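Local coordinates for aminopeptidase (Aneurinibacillus sp. AM-1, PDB 5IB9), which probably removes residues from the amino termini of peptides as a zinc-dependent aminopeptidase of the M28 family, and carries a protease-associated domain, at residues A139-G150 with V164-D175. Numbering follows the deposited sequence.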
ATOM      1  N   ALA A 139     -22.198 -11.995  16.195  1.00 32.29           N
ATOM      2  CA  ALA A 139     -21.386 -12.277  17.386  1.00 30.11           C
ATOM      3  C   ALA A 139     -20.837 -10.983  17.956  1.00 29.58           C
ATOM      4  O   ALA A 139     -20.373 -10.129  17.216  1.00 30.64           O
ATOM      5  CB  ALA A 139     -20.271 -13.251  17.082  1.00 29.16           C
ATOM      6  N   LYS A 140     -20.882 -10.826  19.259  1.00 28.89           N
ATOM      7  CA  LYS A 140     -20.317  -9.628  19.931  1.00 28.57           C
ATOM      8  C   LYS A 140     -18.886  -9.837  20.447  1.00 26.71           C
ATOM      9  O   LYS A 140     -18.158  -8.864  20.782  1.00 25.76           O
ATOM     10  CB  LYS A 140     -21.198  -9.159  21.086  1.00 30.31           C
ATOM     11  CG  LYS A 140     -22.607  -8.637  20.718  1.00 34.92           C
ATOM     12  CD  LYS A 140     -22.678  -7.992  19.346  1.00 40.54           C
ATOM     13  CE  LYS A 140     -24.128  -7.552  18.968  1.00 44.47           C
ATOM     14  NZ  LYS A 140     -24.383  -7.402  17.465  1.00 48.22           N
ATOM     15  N   ALA A 141     -18.475 -11.099  20.499  1.00 25.10           N
ATOM     16  CA  ALA A 141     -17.101 -11.446  20.803  1.00 23.02           C
ATOM     17  C   ALA A 141     -16.847 -12.870  20.354  1.00 20.63           C
ATOM     18  O   ALA A 141     -17.777 -13.630  20.083  1.00 19.55           O
ATOM     19  CB  ALA A 141     -16.813 -11.277  22.307  1.00 23.98           C
ATOM     20  N   VAL A 142     -15.584 -13.238  20.280  1.00 19.11           N
ATOM     21  CA  VAL A 142     -15.152 -14.550  19.773  1.00 19.72           C
ATOM     22  C   VAL A 142     -14.113 -15.093  20.730  1.00 19.87           C
ATOM     23  O   VAL A 142     -13.235 -14.379  21.213  1.00 21.87           O
ATOM     24  CB  VAL A 142     -14.560 -14.464  18.350  1.00 20.05           C
ATOM     25  CG1 VAL A 142     -13.927 -15.676  18.023  1.00 22.78           C
ATOM     26  CG2 VAL A 142     -15.672 -14.089  17.350  1.00 20.36           C
ATOM     27  N   ILE A 143     -14.295 -16.360  21.123  1.00 21.76           N
ATOM     28  CA  ILE A 143     -13.270 -17.078  21.879  1.00 23.11           C
ATOM     29  C   ILE A 143     -12.730 -18.183  20.990  1.00 25.13           C
ATOM     30  O   ILE A 143     -13.461 -19.049  20.465  1.00 24.05           O
ATOM     31  CB  ILE A 143     -13.816 -17.686  23.177  1.00 22.61           C
ATOM     32  CG1 ILE A 143     -14.268 -16.608  24.143  1.00 23.44           C
ATOM     33  CG2 ILE A 143     -12.776 -18.652  23.822  1.00 23.27           C
ATOM     34  CD1 ILE A 143     -15.271 -17.157  25.218  1.00 20.76           C
ATOM     35  N   ILE A 144     -11.413 -18.126  20.701  1.00 26.06           N
ATOM     36  CA  ILE A 144     -10.820 -19.108  19.856  1.00 27.33           C
ATOM     37  C   ILE A 144      -9.996 -20.048  20.752  1.00 29.18           C
ATOM     38  O   ILE A 144      -9.294 -19.601  21.687  1.00 31.46           O
ATOM     39  CB  ILE A 144      -9.933 -18.461  18.726  1.00 27.08           C
ATOM     40  CG1 ILE A 144     -10.779 -17.534  17.851  1.00 29.43           C
ATOM     41  CG2 ILE A 144      -9.380 -19.592  17.893  1.00 25.45           C
ATOM     42  CD1 ILE A 144      -9.997 -16.761  16.860  1.00 29.29           C
ATOM     43  N   TYR A 145     -10.148 -21.350  20.552  1.00 31.72           N
ATOM     44  CA  TYR A 145      -9.392 -22.276  21.386  1.00 33.02           C
ATOM     45  C   TYR A 145      -8.348 -23.083  20.602  1.00 34.22           C
ATOM     46  O   TYR A 145      -8.523 -23.427  19.395  1.00 33.67           O
ATOM     47  CB  TYR A 145     -10.293 -23.195  22.226  1.00 32.66           C
ATOM     48  CG  TYR A 145     -11.174 -24.167  21.483  1.00 34.09           C
ATOM     49  CD1 TYR A 145     -10.813 -25.504  21.366  1.00 33.85           C
ATOM     50  CD2 TYR A 145     -12.453 -23.787  21.008  1.00 35.80           C
ATOM     51  CE1 TYR A 145     -11.653 -26.436  20.739  1.00 35.18           C
ATOM     52  CE2 TYR A 145     -13.314 -24.709  20.357  1.00 32.12           C
ATOM     53  CZ  TYR A 145     -12.914 -26.049  20.260  1.00 36.87           C
ATOM     54  OH  TYR A 145     -13.707 -26.999  19.621  1.00 36.12           O
ATOM     55  N   ASN A 146      -7.259 -23.370  21.309  1.00 38.74           N
ATOM     56  CA  ASN A 146      -6.044 -23.930  20.671  1.00 42.86           C
ATOM     57  C   ASN A 146      -6.216 -25.327  20.071  1.00 46.14           C
ATOM     58  O   ASN A 146      -7.114 -26.118  20.468  1.00 46.43           O
ATOM     59  CB  ASN A 146      -4.829 -23.851  21.612  1.00 42.30           C
ATOM     60  CG  ASN A 146      -3.522 -23.594  20.863  1.00 42.84           C
ATOM     61  OD1 ASN A 146      -3.456 -23.679  19.620  1.00 41.41           O
ATOM     62  ND2 ASN A 146      -2.476 -23.308  21.626  1.00 45.08           N
ATOM     63  N   ASN A 147      -5.335 -25.573  19.100  1.00 49.36           N
ATOM     64  CA  ASN A 147      -5.258 -26.738  18.238  1.00 52.22           C
ATOM     65  C   ASN A 147      -4.262 -27.723  18.778  1.00 53.63           C
ATOM     66  O   ASN A 147      -4.110 -28.809  18.223  1.00 54.31           O
ATOM     67  CB  ASN A 147      -4.667 -26.301  16.899  1.00 52.18           C
ATOM     68  CG  ASN A 147      -5.475 -26.774  15.740  1.00 54.64           C
ATOM     69  OD1 ASN A 147      -5.300 -26.302  14.621  1.00 56.21           O
ATOM     70  ND2 ASN A 147      -6.420 -27.683  16.001  1.00 58.82           N
ATOM     71  N   THR A 148      -3.585 -27.332  19.855  1.00 55.33           N
ATOM     72  CA  THR A 148      -2.293 -27.888  20.194  1.00 57.00           C
ATOM     73  C   THR A 148      -1.942 -27.404  21.603  1.00 57.97           C
ATOM     74  O   THR A 148      -2.749 -26.692  22.249  1.00 57.33           O
ATOM     75  CB  THR A 148      -1.213 -27.445  19.126  1.00 57.66           C
ATOM     76  OG1 THR A 148      -0.318 -28.529  18.827  1.00 58.08           O
ATOM     77  CG2 THR A 148      -0.426 -26.169  19.563  1.00 57.06           C
ATOM     78  N   ASP A 149      -0.740 -27.778  22.059  1.00 58.81           N
ATOM     79  CA  ASP A 149      -0.294 -27.535  23.447  1.00 59.83           C
ATOM     80  C   ASP A 149      -0.159 -26.029  23.723  1.00 59.05           C
ATOM     81  O   ASP A 149      -0.053 -25.234  22.777  1.00 59.10           O
ATOM     82  CB  ASP A 149       1.071 -28.245  23.751  1.00 61.00           C
ATOM     83  CG  ASP A 149       1.169 -29.717  23.213  1.00 63.71           C
ATOM     84  OD1 ASP A 149       2.110 -30.449  23.640  1.00 66.04           O
ATOM     85  OD2 ASP A 149       0.342 -30.139  22.361  1.00 66.07           O
ATOM     86  N   GLY A 150      -0.145 -25.656  25.006  1.00 58.51           N
ATOM     87  CA  GLY A 150       0.150 -24.283  25.457  1.00 57.91           C
ATOM     88  C   GLY A 150      -0.782 -23.152  25.002  1.00 57.93           C
ATOM     89  O   GLY A 150      -1.767 -23.384  24.257  1.00 58.13           O
ATOM     90  N   VAL A 164     -14.667  -8.186  15.992  1.00 27.04           N
ATOM     91  CA  VAL A 164     -15.191  -7.918  17.347  1.00 26.06           C
ATOM     92  C   VAL A 164     -14.149  -8.507  18.215  1.00 23.50           C
ATOM     93  O   VAL A 164     -13.271  -9.190  17.721  1.00 24.31           O
ATOM     94  CB  VAL A 164     -16.578  -8.568  17.652  1.00 26.04           C
ATOM     95  CG1 VAL A 164     -17.649  -7.942  16.787  1.00 27.64           C
ATOM     96  CG2 VAL A 164     -16.514 -10.093  17.487  1.00 27.20           C
ATOM     97  N   ALA A 165     -14.223  -8.268  19.535  1.00 24.40           N
ATOM     98  CA  ALA A 165     -13.165  -8.727  20.413  1.00 23.35           C
ATOM     99  C   ALA A 165     -12.907 -10.225  20.235  1.00 24.05           C
ATOM    100  O   ALA A 165     -13.856 -11.011  20.065  1.00 22.66           O
ATOM    101  CB  ALA A 165     -13.510  -8.371  21.897  1.00 25.99           C
ATOM    102  N   ALA A 166     -11.641 -10.630  20.284  1.00 23.69           N
ATOM    103  CA  ALA A 166     -11.250 -11.988  20.033  1.00 24.27           C
ATOM    104  C   ALA A 166     -10.195 -12.347  21.052  1.00 26.08           C
ATOM    105  O   ALA A 166      -9.213 -11.599  21.208  1.00 25.64           O
ATOM    106  CB  ALA A 166     -10.692 -12.115  18.614  1.00 24.92           C
ATOM    107  N   VAL A 167     -10.399 -13.464  21.767  1.00 26.14           N
ATOM    108  CA  VAL A 167      -9.446 -13.913  22.792  1.00 29.03           C
ATOM    109  C   VAL A 167      -9.185 -15.375  22.590  1.00 30.47           C
ATOM    110  O   VAL A 167     -10.063 -16.138  22.178  1.00 29.74           O
ATOM    111  CB  VAL A 167      -9.946 -13.658  24.219  1.00 28.08           C
ATOM    112  CG1 VAL A 167     -10.301 -12.223  24.412  1.00 29.84           C
ATOM    113  CG2 VAL A 167     -11.202 -14.518  24.516  1.00 31.44           C
ATOM    114  N   GLY A 168      -7.944 -15.781  22.856  1.00 32.53           N
ATOM    115  CA  GLY A 168      -7.508 -17.151  22.595  1.00 34.21           C
ATOM    116  C   GLY A 168      -7.381 -17.853  23.936  1.00 36.53           C
ATOM    117  O   GLY A 168      -7.087 -17.207  24.957  1.00 37.20           O
ATOM    118  N   ILE A 169      -7.683 -19.156  23.939  1.00 37.65           N
ATOM    119  CA  ILE A 169      -7.659 -19.978  25.160  1.00 38.21           C
ATOM    120  C   ILE A 169      -7.099 -21.360  24.816  1.00 38.49           C
ATOM    121  O   ILE A 169      -7.042 -21.764  23.625  1.00 36.96           O
ATOM    122  CB  ILE A 169      -9.065 -20.102  25.839  1.00 37.43           C
ATOM    123  CG1 ILE A 169     -10.030 -20.930  24.981  1.00 37.35           C
ATOM    124  CG2 ILE A 169      -9.640 -18.730  26.148  1.00 39.82           C
ATOM    125  CD1 ILE A 169     -11.400 -21.198  25.736  1.00 32.42           C
ATOM    126  N   THR A 170      -6.702 -22.090  25.876  1.00 42.33           N
ATOM    127  CA  THR A 170      -6.016 -23.395  25.750  1.00 45.31           C
ATOM    128  C   THR A 170      -6.877 -24.474  25.072  1.00 47.01           C
ATOM    129  O   THR A 170      -8.118 -24.471  25.214  1.00 48.03           O
ATOM    130  CB  THR A 170      -5.485 -23.885  27.157  1.00 45.93           C
ATOM    131  OG1 THR A 170      -6.565 -24.019  28.084  1.00 46.93           O
ATOM    132  CG2 THR A 170      -4.518 -22.880  27.749  1.00 45.98           C
ATOM    133  N   LYS A 171      -6.250 -25.360  24.297  1.00 48.27           N
ATOM    134  CA  LYS A 171      -6.958 -26.502  23.718  1.00 49.20           C
ATOM    135  C   LYS A 171      -7.681 -27.296  24.818  1.00 50.12           C
ATOM    136  O   LYS A 171      -8.807 -27.799  24.615  1.00 50.22           O
ATOM    137  CB  LYS A 171      -5.994 -27.399  22.931  1.00 49.73           C
ATOM    138  CG  LYS A 171      -6.419 -28.852  22.833  1.00 49.52           C
ATOM    139  CD  LYS A 171      -6.076 -29.436  21.490  1.00 48.24           C
ATOM    140  CE  LYS A 171      -6.192 -30.946  21.489  1.00 49.19           C
ATOM    141  NZ  LYS A 171      -6.595 -31.400  20.114  1.00 51.25           N
ATOM    142  N   GLN A 172      -7.054 -27.403  25.987  1.00 50.66           N
ATOM    143  CA  GLN A 172      -7.687 -28.149  27.072  1.00 51.50           C
ATOM    144  C   GLN A 172      -9.003 -27.488  27.516  1.00 50.86           C
ATOM    145  O   GLN A 172     -10.021 -28.169  27.692  1.00 50.59           O
ATOM    146  CB  GLN A 172      -6.748 -28.383  28.272  1.00 52.07           C
ATOM    147  CG  GLN A 172      -6.886 -27.348  29.396  1.00 54.90           C
ATOM    148  CD  GLN A 172      -7.134 -27.980  30.771  1.00 60.06           C
ATOM    149  OE1 GLN A 172      -6.693 -29.105  31.050  1.00 62.28           O
ATOM    150  NE2 GLN A 172      -7.855 -27.252  31.637  1.00 61.99           N
ATOM    151  N   GLU A 173      -8.967 -26.172  27.701  1.00 50.06           N
ATOM    152  CA  GLU A 173     -10.106 -25.429  28.250  1.00 49.52           C
ATOM    153  C   GLU A 173     -11.252 -25.318  27.233  1.00 47.93           C
ATOM    154  O   GLU A 173     -12.442 -25.365  27.604  1.00 47.32           O
ATOM    155  CB  GLU A 173      -9.646 -24.050  28.676  1.00 50.55           C
ATOM    156  CG  GLU A 173     -10.643 -23.309  29.541  1.00 53.60           C
ATOM    157  CD  GLU A 173     -10.765 -23.899  30.932  1.00 57.72           C
ATOM    158  OE1 GLU A 173     -11.903 -23.881  31.465  1.00 59.48           O
ATOM    159  OE2 GLU A 173      -9.730 -24.366  31.479  1.00 58.03           O
ATOM    160  N   GLY A 174     -10.873 -25.230  25.957  1.00 45.44           N
ATOM    161  CA  GLY A 174     -11.798 -25.125  24.827  1.00 43.61           C
ATOM    162  C   GLY A 174     -12.452 -26.425  24.423  1.00 42.69           C
ATOM    163  O   GLY A 174     -13.660 -26.457  24.119  1.00 39.92           O
ATOM    164  N   ASP A 175     -11.656 -27.505  24.420  1.00 40.85           N
ATOM    165  CA  ASP A 175     -12.166 -28.842  24.080  1.00 40.84           C
ATOM    166  C   ASP A 175     -13.308 -29.215  25.034  1.00 38.40           C
ATOM    167  O   ASP A 175     -14.262 -29.850  24.622  1.00 38.27           O
ATOM    168  CB  ASP A 175     -11.060 -29.906  24.195  1.00 41.33           C
ATOM    169  CG  ASP A 175     -10.260 -30.084  22.911  1.00 44.03           C
ATOM    170  OD1 ASP A 175     -10.675 -29.631  21.814  1.00 45.10           O
ATOM    171  OD2 ASP A 175      -9.184 -30.738  23.015  1.00 45.71           O
TER
HETATM  172  O   HOH W   1     -13.228 -29.791  20.234  1.00 46.94           O
HETATM  173  O   HOH W   2      -7.254 -30.222  17.657  1.00 56.23           O
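Val164 lays its CG2 methyl on the backbone of Ala141, 3.6 Å from Ala141 CA. Its CG1 reaches the carbonyl of Ala139, and Val164 also packs on Lys136 of the second subunit. Ala165 O then accepts from Val142 N at 2.8 Å, one of the bonds that join 165-169 to 141-145 in parallel. Val167 N donates to Val142 O, and its O accepts from Ile144 N. On the face shared with Tyr145, its CG2 runs alongside Ile143 CG1. This strand pair belongs to the protease-associated domain. Strand 117-121 flanks 141-145 on the edge away from 165-169. Ile169 N donates to Ile144 O, and its own O accepts from Asn146 N. With chi1 at 68°, Ile169 CG1 sits between its backbone N and carbonyl carbon and packs 3.6 Å from Tyr145 CB. Its CD1 presses on Ile143 CG2 at a tight 3.5 Å. Thr170 OG1 caps the helix by accepting from Glu173 N. Lys171 packs CB against Asn146 O, and its NZ donates to a water. Gly174 lies over one face of the Tyr145 ring, its C 3.6 Å above the plane. Asp175 OD1 meets the ring edge, 3.5 Å from Tyr145 CE1. A water links Tyr145 OH to Asp175 OD1. An alanine in place of Tyr145 would probably leave Gly174 without its ring cover and break this water link.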